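Local coordinates for protein PilX (Neisseria meningitidis, PDB 2OPE) that is a minor type IV pilin that probably modulates the adhesion and aggregation properties of the pili of this pathogen, at residues Tyr13-Gly18 / Lys50-Ile55; Asn20-Gln25 / Glu43-Gly48; Ser89-Met92 / Gly98-Cys101; Phe26-Pro31 / Arg72-Val77. All coordinates share one frame; numbering follows the deposited sequence.

Contact 1: Tyr13-Gly18 / Lys50-Ile55; sequences YTEMVG and KMNPKI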
loop_
_atom_site.group_PDB
_atom_site.type_symbol
_atom_site.label_atom_id
_atom_site.label_comp_id
_atom_site.label_asym_id
_atom_site.label_seq_id
_atom_site.Cartn_x
_atom_site.Cartn_y
_atom_site.Cartn_z
ATOM N N TYR A 13 -5.487 6.475 1.470
ATOM C CA TYR A 13 -5.145 6.395 0.077
ATOM C C TYR A 13 -4.042 7.428 -0.195
ATOM O O TYR A 13 -2.963 7.090 -0.729
ATOM C CB TYR A 13 -6.369 6.590 -0.828
ATOM C CG TYR A 13 -5.946 6.558 -2.277
ATOM C CD1 TYR A 13 -5.898 5.361 -2.974
ATOM C CD2 TYR A 13 -5.514 7.726 -2.931
ATOM C CE1 TYR A 13 -5.463 5.333 -4.281
ATOM C CE2 TYR A 13 -5.072 7.682 -4.207
ATOM C CZ TYR A 13 -5.041 6.496 -4.884
ATOM O OH TYR A 13 -4.609 6.463 -6.207
ATOM N N THR A 14 -4.297 8.662 0.230
ATOM C CA THR A 14 -3.387 9.782 0.066
ATOM C C THR A 14 -2.039 9.586 0.775
ATOM O O THR A 14 -1.017 10.031 0.281
ATOM C CB THR A 14 -4.081 11.092 0.526
ATOM O OG1 THR A 14 -5.223 11.280 -0.300
ATOM C CG2 THR A 14 -3.170 12.338 0.393
ATOM N N GLU A 15 -2.030 8.904 1.910
ATOM C CA GLU A 15 -0.759 8.625 2.580
ATOM C C GLU A 15 0.023 7.634 1.734
ATOM O O GLU A 15 1.255 7.722 1.622
ATOM C CB GLU A 15 -0.974 8.046 3.987
ATOM C CG GLU A 15 -1.538 9.050 4.968
ATOM C CD GLU A 15 -0.485 9.847 5.696
ATOM O OE1 GLU A 15 0.700 9.677 5.438
ATOM O OE2 GLU A 15 -0.835 10.638 6.557
ATOM N N MET A 16 -0.685 6.679 1.145
ATOM C CA MET A 16 0.002 5.583 0.457
ATOM C C MET A 16 0.590 6.115 -0.804
ATOM O O MET A 16 1.686 5.726 -1.134
ATOM C CB MET A 16 -0.896 4.362 0.221
ATOM C CG MET A 16 -1.192 3.670 1.530
ATOM S SD MET A 16 -2.365 2.363 1.354
ATOM C CE MET A 16 -1.588 1.156 0.194
ATOM N N VAL A 17 -0.127 7.033 -1.471
ATOM C CA VAL A 17 0.441 7.730 -2.637
ATOM C C VAL A 17 1.738 8.439 -2.272
ATOM O O VAL A 17 2.712 8.323 -2.969
ATOM C CB VAL A 17 -0.486 8.772 -3.231
ATOM C CG1 VAL A 17 0.254 9.511 -4.336
ATOM C CG2 VAL A 17 -1.701 8.120 -3.789
ATOM N N GLY A 18 1.726 9.168 -1.161
ATOM C CA GLY A 18 2.930 9.807 -0.595
ATOM C C GLY A 18 4.084 8.841 -0.369
ATOM O O GLY A 18 5.189 9.111 -0.760
ATOM N N LYS A 50 6.001 6.778 9.302
ATOM C CA LYS A 50 5.035 7.294 10.277
ATOM C C LYS A 50 3.950 8.172 9.606
ATOM O O LYS A 50 4.159 9.388 9.357
ATOM C CB LYS A 50 5.764 8.117 11.344
ATOM C CG LYS A 50 6.828 7.380 12.142
ATOM C CD LYS A 50 6.251 6.090 12.701
ATOM C CE LYS A 50 7.287 5.270 13.499
ATOM N NZ LYS A 50 7.582 5.965 14.817
ATOM N N MET A 51 2.784 7.578 9.344
ATOM C CA MET A 51 1.694 8.330 8.722
ATOM C C MET A 51 1.104 9.342 9.704
ATOM O O MET A 51 1.387 9.292 10.903
ATOM C CB MET A 51 0.579 7.410 8.188
ATOM C CG MET A 51 0.975 6.456 7.070
ATOM S SD MET A 51 -0.457 5.417 6.539
ATOM C CE MET A 51 -0.632 4.337 7.950
ATOM N N ASN A 52 0.314 10.277 9.187
ATOM C CA ASN A 52 -0.506 11.102 10.047
ATOM C C ASN A 52 -1.025 10.233 11.189
ATOM O O ASN A 52 -1.571 9.158 10.955
ATOM C CB ASN A 52 -1.664 11.698 9.247
ATOM C CG ASN A 52 -2.602 12.525 10.108
ATOM O OD1 ASN A 52 -2.990 12.101 11.187
ATOM N ND2 ASN A 52 -2.956 13.721 9.639
ATOM N N PRO A 53 -0.838 10.679 12.431
ATOM C CA PRO A 53 -1.198 9.806 13.573
ATOM C C PRO A 53 -2.672 9.364 13.630
ATOM O O PRO A 53 -2.955 8.224 14.019
ATOM C CB PRO A 53 -0.762 10.601 14.826
ATOM C CG PRO A 53 -0.500 12.013 14.348
ATOM C CD PRO A 53 -0.281 11.978 12.838
ATOM N N LYS A 54 -3.599 10.232 13.229
ATOM C CA LYS A 54 -4.967 9.776 12.956
ATOM C C LYS A 54 -4.984 8.472 12.129
ATOM O O LYS A 54 -5.674 7.528 12.471
ATOM C CB LYS A 54 -5.804 10.887 12.292
ATOM C CG LYS A 54 -6.192 12.051 13.265
ATOM C CD LYS A 54 -6.914 13.262 12.594
ATOM C CE LYS A 54 -8.471 13.088 12.435
ATOM N NZ LYS A 54 -9.410 13.890 13.384
ATOM N N ILE A 55 -4.188 8.388 11.071
ATOM C CA ILE A 55 -4.226 7.222 10.201
ATOM C C ILE A 55 -3.435 6.026 10.763
ATOM O O ILE A 55 -3.888 4.874 10.700
ATOM C CB ILE A 55 -3.757 7.619 8.738
ATOM C CG1 ILE A 55 -4.524 8.853 8.265
ATOM C CG2 ILE A 55 -3.924 6.470 7.741
ATOM C CD1 ILE A 55 -6.050 8.732 8.468
#
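E15 meets M51 and N52 where the long N-terminal helix 5-28 of the type IV pilin fold faces the turn that opens the short helix 53-56. The polar part of the contact is one hydrogen bond, from the backbone N of N52 to OE2 of E15, 2.9 Å long with an angle of 147° at the hydrogen. The amide comes in from above the carboxylate plane, 47° out of it, and the carboxylate stands nearly perpendicular to the N52 side-chain amide. Glutamate suits this place because its chain, bent at chi2, is long enough to carry an acceptor from the helix across to a backbone N-H in the turn.

The apolar part lies lower on the same side chain. CB of E15 rests 3.7 Å from SD of M51, and the chain of M51 runs obliquely past the glutamate before its end turns off to pack on L12 of helix 5-28 and V61 of strand 59-65. An unbranched, flexible methionine can serve both places. I55, which packs on Y8, Q11 and L12, touches the carboxylate only marginally.

A third interaction lies within the turn itself. N52 is the N-cap of helix 53-56; with CG anti to its backbone N (chi1 177°), its OD1 accepts a weak capping bond from the N of K54, 2.8 Å away.

Contact 2: Asn20-Gln25 / Glu43-Gly48; sequences NNISKQ and ERFVSG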
loop_
_atom_site.group_PDB
_atom_site.type_symbol
_atom_site.label_atom_id
_atom_site.label_comp_id
_atom_site.label_asym_id
_atom_site.label_seq_id
_atom_site.Cartn_x
_atom_site.Cartn_y
_atom_site.Cartn_z
ATOM N N ASN A 20 4.377 5.770 -1.786
ATOM C CA ASN A 20 4.727 5.324 -3.144
ATOM C C ASN A 20 5.687 6.326 -3.850
ATOM O O ASN A 20 6.688 5.935 -4.482
ATOM C CB ASN A 20 3.442 5.169 -3.993
ATOM C CG ASN A 20 3.486 3.982 -4.947
ATOM O OD1 ASN A 20 4.418 3.183 -4.926
ATOM N ND2 ASN A 20 2.447 3.842 -5.774
ATOM N N ASN A 21 5.388 7.615 -3.757
ATOM C CA ASN A 21 6.179 8.586 -4.495
ATOM C C ASN A 21 7.608 8.702 -3.945
ATOM O O ASN A 21 8.563 8.849 -4.706
ATOM C CB ASN A 21 5.479 9.951 -4.535
ATOM C CG ASN A 21 4.342 9.966 -5.493
ATOM O OD1 ASN A 21 4.292 9.136 -6.389
ATOM N ND2 ASN A 21 3.431 10.928 -5.351
ATOM N N ILE A 22 7.751 8.631 -2.629
ATOM C CA ILE A 22 9.067 8.639 -2.044
ATOM C C ILE A 22 9.833 7.344 -2.336
ATOM O O ILE A 22 11.043 7.381 -2.493
ATOM C CB ILE A 22 8.964 8.788 -0.544
ATOM C CG1 ILE A 22 8.348 10.155 -0.176
ATOM C CG2 ILE A 22 10.352 8.582 0.137
ATOM C CD1 ILE A 22 8.297 10.342 1.326
ATOM N N SER A 23 9.136 6.198 -2.326
ATOM C CA SER A 23 9.733 4.950 -2.691
ATOM C C SER A 23 10.283 4.992 -4.109
ATOM O O SER A 23 11.399 4.552 -4.371
ATOM C CB SER A 23 8.713 3.802 -2.560
ATOM O OG SER A 23 8.298 3.663 -1.191
ATOM N N LYS A 24 9.484 5.503 -5.029
ATOM C CA LYS A 24 9.875 5.517 -6.422
ATOM C C LYS A 24 11.101 6.443 -6.640
ATOM O O LYS A 24 12.059 6.090 -7.304
ATOM C CB LYS A 24 8.663 5.946 -7.246
ATOM C CG LYS A 24 8.947 6.617 -8.601
ATOM C CD LYS A 24 7.647 6.972 -9.360
ATOM C CE LYS A 24 7.877 7.257 -10.899
ATOM N NZ LYS A 24 6.570 7.219 -11.696
ATOM N N GLN A 25 11.072 7.622 -6.035
ATOM C CA GLN A 25 11.990 8.701 -6.398
ATOM C C GLN A 25 13.281 8.637 -5.556
ATOM O O GLN A 25 14.302 9.154 -5.965
ATOM C CB GLN A 25 11.304 10.045 -6.151
ATOM C CG GLN A 25 10.099 10.286 -7.021
ATOM C CD GLN A 25 10.430 10.254 -8.540
ATOM O OE1 GLN A 25 11.514 10.642 -8.983
ATOM N NE2 GLN A 25 9.497 9.762 -9.313
ATOM N N GLU A 43 11.204 -2.395 2.157
ATOM C CA GLU A 43 10.600 -3.037 3.333
ATOM C C GLU A 43 10.853 -2.257 4.626
ATOM O O GLU A 43 9.952 -2.096 5.434
ATOM C CB GLU A 43 11.050 -4.526 3.434
ATOM C CG GLU A 43 10.574 -5.391 2.231
ATOM C CD GLU A 43 11.146 -6.810 2.219
ATOM O OE1 GLU A 43 12.130 -7.092 2.934
ATOM O OE2 GLU A 43 10.607 -7.669 1.487
ATOM N N ARG A 44 12.073 -1.795 4.846
ATOM C CA ARG A 44 12.369 -0.974 6.029
ATOM C C ARG A 44 11.673 0.359 5.962
ATOM O O ARG A 44 11.142 0.830 6.950
ATOM C CB ARG A 44 13.869 -0.718 6.147
ATOM C CG ARG A 44 14.516 -1.524 7.211
ATOM C CD ARG A 44 16.000 -1.327 7.204
ATOM N NE ARG A 44 16.555 -1.815 5.950
ATOM C CZ ARG A 44 17.162 -2.987 5.835
ATOM N NH1 ARG A 44 17.656 -3.366 4.654
ATOM N NH2 ARG A 44 17.294 -3.768 6.915
ATOM N N PHE A 45 11.715 0.999 4.799
ATOM C CA PHE A 45 11.178 2.335 4.682
ATOM C C PHE A 45 9.675 2.302 4.922
ATOM O O PHE A 45 9.158 3.005 5.772
ATOM C CB PHE A 45 11.449 2.981 3.317
ATOM C CG PHE A 45 10.706 4.278 3.155
ATOM C CD1 PHE A 45 9.712 4.432 2.171
ATOM C CD2 PHE A 45 10.884 5.285 4.077
ATOM C CE1 PHE A 45 8.999 5.622 2.068
ATOM C CE2 PHE A 45 10.170 6.472 3.981
ATOM C CZ PHE A 45 9.225 6.640 2.978
ATOM N N VAL A 46 8.988 1.476 4.154
ATOM C CA VAL A 46 7.528 1.340 4.261
ATOM C C VAL A 46 7.052 0.937 5.638
ATOM O O VAL A 46 6.099 1.516 6.173
ATOM C CB VAL A 46 6.994 0.308 3.254
ATOM C CG1 VAL A 46 5.483 -0.006 3.537
ATOM C CG2 VAL A 46 7.259 0.816 1.778
ATOM N N SER A 47 7.714 -0.055 6.222
ATOM C CA SER A 47 7.244 -0.565 7.497
ATOM C C SER A 47 7.579 0.393 8.615
ATOM O O SER A 47 6.956 0.378 9.651
ATOM C CB SER A 47 7.803 -1.971 7.795
ATOM O OG SER A 47 9.177 -1.916 8.131
ATOM N N GLY A 48 8.570 1.241 8.412
ATOM C CA GLY A 48 8.908 2.184 9.476
ATOM C C GLY A 48 8.334 3.588 9.273
ATOM O O GLY A 48 8.630 4.478 10.029
#
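F45 has its CG anti to the backbone N (chi1 171°), which swings the ring from helix 35-48 toward helix 5-28, and I22 answers with CG2 in the same relation to its own N, since CG1 takes the place beside that N (chi1 -64°). The two side chains cross at about a right angle, and CG2 of I22 reaches CZ of F45 at 3.6 Å, coming to the ring obliquely. A beta-branched isoleucine presents a methyl close to its own helix, where the longer phenylalanine can span the gap to it.

S23 lies at the ring edge, near its plane, with OG 3.7 Å from CD1 of F45. This is a van der Waals neighbour, because the hydroxyl is hydrogen-bonded to the backbone O of I19 one turn earlier. Small and satisfied within its own helix, serine fits the buried side of the interface. V46 approaches the same OG more loosely, through CG2 at 4.2 Å, and otherwise packs down on V61, V63 and L76 of the sheet.

The segment axes pass 10.9 Å apart at 161°, the arrangement of a nearly antiparallel helix pair in which helix 35-48 folds back along the pilin's long N-terminal helix.

Contact 3: Ser89-Met92 / Gly98-Cys101; sequences SVWM and GYKC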
loop_
_atom_site.group_PDB
_atom_site.type_symbol
_atom_site.label_atom_id
_atom_site.label_comp_id
_atom_site.label_asym_id
_atom_site.label_seq_id
_atom_site.Cartn_x
_atom_site.Cartn_y
_atom_site.Cartn_z
ATOM N N SER A 89 -10.159 -0.801 2.769
ATOM C CA SER A 89 -8.725 -0.925 2.604
ATOM C C SER A 89 -8.289 -0.255 1.302
ATOM O O SER A 89 -9.111 0.329 0.596
ATOM C CB SER A 89 -8.322 -2.395 2.654
ATOM O OG SER A 89 -8.842 -2.994 3.842
ATOM N N VAL A 90 -6.986 -0.316 1.006
ATOM C CA VAL A 90 -6.424 0.254 -0.215
ATOM C C VAL A 90 -5.287 -0.661 -0.665
ATOM O O VAL A 90 -4.610 -1.272 0.199
ATOM C CB VAL A 90 -5.885 1.667 0.081
ATOM C CG1 VAL A 90 -5.048 2.211 -1.035
ATOM C CG2 VAL A 90 -7.045 2.619 0.413
ATOM N N TRP A 91 -5.078 -0.797 -1.988
ATOM C CA TRP A 91 -3.775 -1.265 -2.466
ATOM C C TRP A 91 -3.337 -0.432 -3.660
ATOM O O TRP A 91 -4.156 0.246 -4.290
ATOM C CB TRP A 91 -3.734 -2.792 -2.758
ATOM C CG TRP A 91 -4.442 -3.205 -4.034
ATOM C CD1 TRP A 91 -5.784 -3.432 -4.193
ATOM C CD2 TRP A 91 -3.843 -3.402 -5.336
ATOM N NE1 TRP A 91 -6.055 -3.778 -5.508
ATOM C CE2 TRP A 91 -4.887 -3.737 -6.233
ATOM C CE3 TRP A 91 -2.536 -3.280 -5.839
ATOM C CZ2 TRP A 91 -4.655 -3.973 -7.602
ATOM C CZ3 TRP A 91 -2.316 -3.531 -7.177
ATOM C CH2 TRP A 91 -3.370 -3.865 -8.046
ATOM N N MET A 92 -2.048 -0.481 -3.979
ATOM C CA MET A 92 -1.541 0.173 -5.192
ATOM C C MET A 92 -0.218 -0.423 -5.733
ATOM O O MET A 92 0.540 -1.110 -5.023
ATOM C CB MET A 92 -1.471 1.730 -5.009
ATOM C CG MET A 92 -0.533 2.182 -3.863
ATOM S SD MET A 92 -0.465 3.946 -3.476
ATOM C CE MET A 92 -2.147 4.398 -3.061
ATOM N N GLY A 98 -3.905 2.777 -8.300
ATOM C CA GLY A 98 -4.400 2.576 -6.950
ATOM C C GLY A 98 -5.870 2.204 -6.859
ATOM O O GLY A 98 -6.645 2.448 -7.792
ATOM N N TYR A 99 -6.252 1.619 -5.724
ATOM C CA TYR A 99 -7.580 1.000 -5.589
ATOM C C TYR A 99 -8.161 1.204 -4.204
ATOM O O TYR A 99 -7.453 1.156 -3.213
ATOM C CB TYR A 99 -7.504 -0.495 -5.926
ATOM C CG TYR A 99 -7.040 -0.755 -7.337
ATOM C CD1 TYR A 99 -5.680 -0.749 -7.666
ATOM C CD2 TYR A 99 -7.952 -1.005 -8.357
ATOM C CE1 TYR A 99 -5.259 -0.941 -8.976
ATOM C CE2 TYR A 99 -7.531 -1.207 -9.661
ATOM C CZ TYR A 99 -6.201 -1.191 -9.953
ATOM O OH TYR A 99 -5.797 -1.424 -11.235
ATOM N N LYS A 100 -9.457 1.462 -4.142
ATOM C CA LYS A 100 -10.186 1.494 -2.869
ATOM C C LYS A 100 -10.919 0.166 -2.716
ATOM O O LYS A 100 -11.682 -0.231 -3.601
ATOM C CB LYS A 100 -11.174 2.650 -2.837
ATOM C CG LYS A 100 -10.557 4.121 -2.606
ATOM C CD LYS A 100 -11.684 5.024 -2.099
ATOM C CE LYS A 100 -11.403 6.550 -2.105
ATOM N NZ LYS A 100 -9.958 6.702 -2.024
ATOM N N CYS A 101 -10.697 -0.521 -1.605
ATOM C CA CYS A 101 -11.236 -1.876 -1.431
ATOM C C CYS A 101 -12.214 -1.930 -0.312
ATOM O O CYS A 101 -12.093 -1.166 0.659
ATOM C CB CYS A 101 -10.137 -2.881 -1.146
ATOM S SG CYS A 101 -8.891 -2.834 -2.356
#
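W91 and Y99 lay their rings almost parallel, 5° apart, on neighbouring strands of a beta hairpin. The side chains run side by side in the same direction, but the rings are slid past each other, so overlap is slight: the centroid of the tyrosine ring lies 4.5 Å from that of the six-membered tryptophan ring, and CD1 of Y99 sits over one indole face toward its rim. The indole takes up the crowded position between its backbone N and carbonyl carbon (chi1 75°), which sets it alongside the tyrosine; its NE1 is hydrogen-bonded to the O of L111, and H110 also stacks on it.

On the same face of the sheet, C101 brings SG to the indole edge, 3.7 Å from CD1 of W91. Cysteine suits the place because the same sulfur forms the disulfide to C120, joining this strand to the outermost strand 120-122. On the other face V90 and M92 point to helix 5-28 and pack on M16. CB of M92 lies 3.6 Å from CA of G98 in a non-hydrogen-bonded pair.

The backbones form an antiparallel ladder. S89 and C101 exchange two nearly straight bonds, N of S89 to O of C101 at 2.9 Å and N of C101 to O of S89 at 2.8 Å. In the second pair N of Y99 bonds soundly to O of W91, but the return bond, from N of W91 to O of Y99, is weak at 3.3 Å. The ladder is thus straightest beside the disulfide, and the offset rings probably supplement it where one bond weakens.

Contact 4: Phe26-Pro31 / Arg72-Val77; sequences FILKNP and RAYSLV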
loop_
_atom_site.group_PDB
_atom_site.type_symbol
_atom_site.label_atom_id
_atom_site.label_comp_id
_atom_site.label_asym_id
_atom_site.label_seq_id
_atom_site.Cartn_x
_atom_site.Cartn_y
_atom_site.Cartn_z
ATOM N N PHE A 26 13.203 8.016 -4.374
ATOM C CA PHE A 26 14.349 7.902 -3.502
ATOM C C PHE A 26 14.855 6.474 -3.379
ATOM O O PHE A 26 15.999 6.274 -3.033
ATOM C CB PHE A 26 14.074 8.529 -2.103
ATOM C CG PHE A 26 13.920 10.046 -2.164
ATOM C CD1 PHE A 26 15.033 10.888 -2.044
ATOM C CD2 PHE A 26 12.689 10.632 -2.415
ATOM C CE1 PHE A 26 14.897 12.257 -2.131
ATOM C CE2 PHE A 26 12.562 12.019 -2.487
ATOM C CZ PHE A 26 13.646 12.815 -2.331
ATOM N N ILE A 27 14.039 5.463 -3.620
ATOM C CA ILE A 27 14.575 4.114 -3.457
ATOM C C ILE A 27 14.802 3.400 -4.811
ATOM O O ILE A 27 15.922 2.946 -5.111
ATOM C CB ILE A 27 13.735 3.271 -2.486
ATOM C CG1 ILE A 27 13.667 3.996 -1.140
ATOM C CG2 ILE A 27 14.368 1.843 -2.302
ATOM C CD1 ILE A 27 12.841 3.284 -0.057
ATOM N N LEU A 28 13.738 3.330 -5.612
ATOM C CA LEU A 28 13.801 2.740 -6.934
ATOM C C LEU A 28 14.823 3.452 -7.825
ATOM O O LEU A 28 15.487 2.815 -8.664
ATOM C CB LEU A 28 12.421 2.784 -7.588
ATOM C CG LEU A 28 11.347 1.994 -6.834
ATOM C CD1 LEU A 28 10.181 1.759 -7.768
ATOM C CD2 LEU A 28 11.886 0.672 -6.320
ATOM N N LYS A 29 14.989 4.749 -7.594
ATOM C CA LYS A 29 15.726 5.607 -8.507
ATOM C C LYS A 29 17.235 5.501 -8.323
ATOM O O LYS A 29 17.993 5.872 -9.203
ATOM C CB LYS A 29 15.279 7.057 -8.313
ATOM C CG LYS A 29 15.328 7.923 -9.513
ATOM C CD LYS A 29 15.042 9.369 -9.125
ATOM C CE LYS A 29 14.629 10.205 -10.315
ATOM N NZ LYS A 29 14.419 11.671 -9.969
ATOM N N ASN A 30 17.670 4.999 -7.182
ATOM C CA ASN A 30 19.073 4.707 -6.964
ATOM C C ASN A 30 19.604 3.900 -8.155
ATOM O O ASN A 30 19.077 2.818 -8.488
ATOM C CB ASN A 30 19.249 3.940 -5.656
ATOM C CG ASN A 30 20.688 3.807 -5.250
ATOM O OD1 ASN A 30 21.451 3.107 -5.909
ATOM N ND2 ASN A 30 21.071 4.455 -4.137
ATOM N N PRO A 31 20.659 4.436 -8.797
ATOM C CA PRO A 31 21.184 3.951 -10.038
ATOM C C PRO A 31 21.891 2.630 -9.871
ATOM O O PRO A 31 21.871 1.820 -10.799
ATOM C CB PRO A 31 22.200 5.036 -10.443
ATOM C CG PRO A 31 22.572 5.704 -9.182
ATOM C CD PRO A 31 21.406 5.602 -8.278
ATOM N N ARG A 72 11.332 -3.420 -8.281
ATOM C CA ARG A 72 10.695 -2.191 -8.748
ATOM C C ARG A 72 9.235 -2.402 -9.070
ATOM O O ARG A 72 8.463 -1.427 -9.095
ATOM C CB ARG A 72 11.434 -1.625 -9.959
ATOM C CG ARG A 72 12.862 -1.136 -9.601
ATOM C CD ARG A 72 13.621 -0.568 -10.795
ATOM N NE ARG A 72 14.743 0.211 -10.291
ATOM C CZ ARG A 72 15.899 -0.327 -9.965
ATOM N NH1 ARG A 72 16.869 0.420 -9.476
ATOM N NH2 ARG A 72 16.076 -1.620 -10.118
ATOM N N ALA A 73 8.857 -3.660 -9.350
ATOM C CA ALA A 73 7.445 -4.073 -9.421
ATOM C C ALA A 73 7.004 -4.525 -8.045
ATOM O O ALA A 73 7.245 -5.675 -7.662
ATOM C CB ALA A 73 7.263 -5.189 -10.372
ATOM N N TYR A 74 6.394 -3.630 -7.283
ATOM C CA TYR A 74 5.858 -3.997 -5.967
ATOM C C TYR A 74 4.462 -3.370 -5.886
ATOM O O TYR A 74 4.076 -2.566 -6.729
ATOM C CB TYR A 74 6.745 -3.500 -4.801
ATOM C CG TYR A 74 6.878 -1.954 -4.779
ATOM C CD1 TYR A 74 5.837 -1.159 -4.272
ATOM C CD2 TYR A 74 7.998 -1.305 -5.321
ATOM C CE1 TYR A 74 5.909 0.215 -4.266
ATOM C CE2 TYR A 74 8.078 0.096 -5.318
ATOM C CZ TYR A 74 7.008 0.858 -4.788
ATOM O OH TYR A 74 6.997 2.243 -4.817
ATOM N N SER A 75 3.725 -3.741 -4.861
ATOM C CA SER A 75 2.493 -3.074 -4.515
ATOM C C SER A 75 2.469 -2.742 -3.018
ATOM O O SER A 75 3.163 -3.365 -2.207
ATOM C CB SER A 75 1.327 -3.958 -4.880
ATOM O OG SER A 75 1.431 -5.156 -4.204
ATOM N N LEU A 76 1.686 -1.736 -2.671
ATOM C CA LEU A 76 1.472 -1.382 -1.302
ATOM C C LEU A 76 0.079 -1.820 -0.919
ATOM O O LEU A 76 -0.872 -1.603 -1.654
ATOM C CB LEU A 76 1.609 0.129 -1.121
ATOM C CG LEU A 76 2.935 0.778 -1.488
ATOM C CD1 LEU A 76 2.811 2.341 -1.442
ATOM C CD2 LEU A 76 4.013 0.286 -0.549
ATOM N N VAL A 77 -0.041 -2.427 0.252
ATOM C CA VAL A 77 -1.337 -2.822 0.802
ATOM C C VAL A 77 -1.631 -1.991 2.080
ATOM O O VAL A 77 -0.798 -1.851 2.955
ATOM C CB VAL A 77 -1.319 -4.359 1.082
ATOM C CG1 VAL A 77 -2.531 -4.831 1.791
ATOM C CG2 VAL A 77 -1.135 -5.131 -0.223
HETATM O O HOH W 1 19.282 0.217 -8.905
#
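The backbone of 26-31 makes a wider pi-type turn at 26-28 in helix 5-28 and then runs on as a loop beside the chain that leads into strand 74-80; the two come closest at L28 and R72, whose CA atoms are 6.1 Å apart. R72 reaches back with its chain extended from CG to NE, and its guanidinium grips the carbonyl of L28 twice: NH1 to O of L28 at 2.9 Å, and a weak bond from NE to the same O at 3.2 Å. Arginine suits the place, since adjacent N-H groups can meet a single backbone carbonyl. A water sits between NH1 of R72 and O of N30, but its distances to both are so short that the bridge is doubtful.

The side chains of L28 and R72 run alongside each other in opposing senses, CD2 of L28 lying 3.9 Å from CG of R72. The other leucine methyl, CD1, meets the ring edge of Y74 at CE2, 3.6 Å away, so the branched leucine serves two neighbours. The ring of Y74 is held at its far end, where OH bonds to OD1 of N20.

Y74 thus lies between strand and helices, against S23 of helix 5-28, L42 of helix 35-48 and V63 of strand 59-65, while L28 also touches I38.

How the contacts relate
Contact 3 is the buried one, sheet pairing by backbone bonds and aromatic rings; contacts 1, 2 and 4 are partly buried and draw on helix 5-28 at successive places along it. Contact 1 gives that helix a charged side chain for a backbone N-H, contact 2 is largely apolar, with no hydrogen bond between its segments, and contact 4 reverses contact 1, with a side-chain cation gripping a backbone carbonyl. Contacts 2 and 4 are close neighbours, their centres about 7 Å apart. M16 of contact 1 also reaches strand 74-80 at L76, whose N lies 2.7 Å from O of M92, a probable hydrogen bond between neighbouring strands.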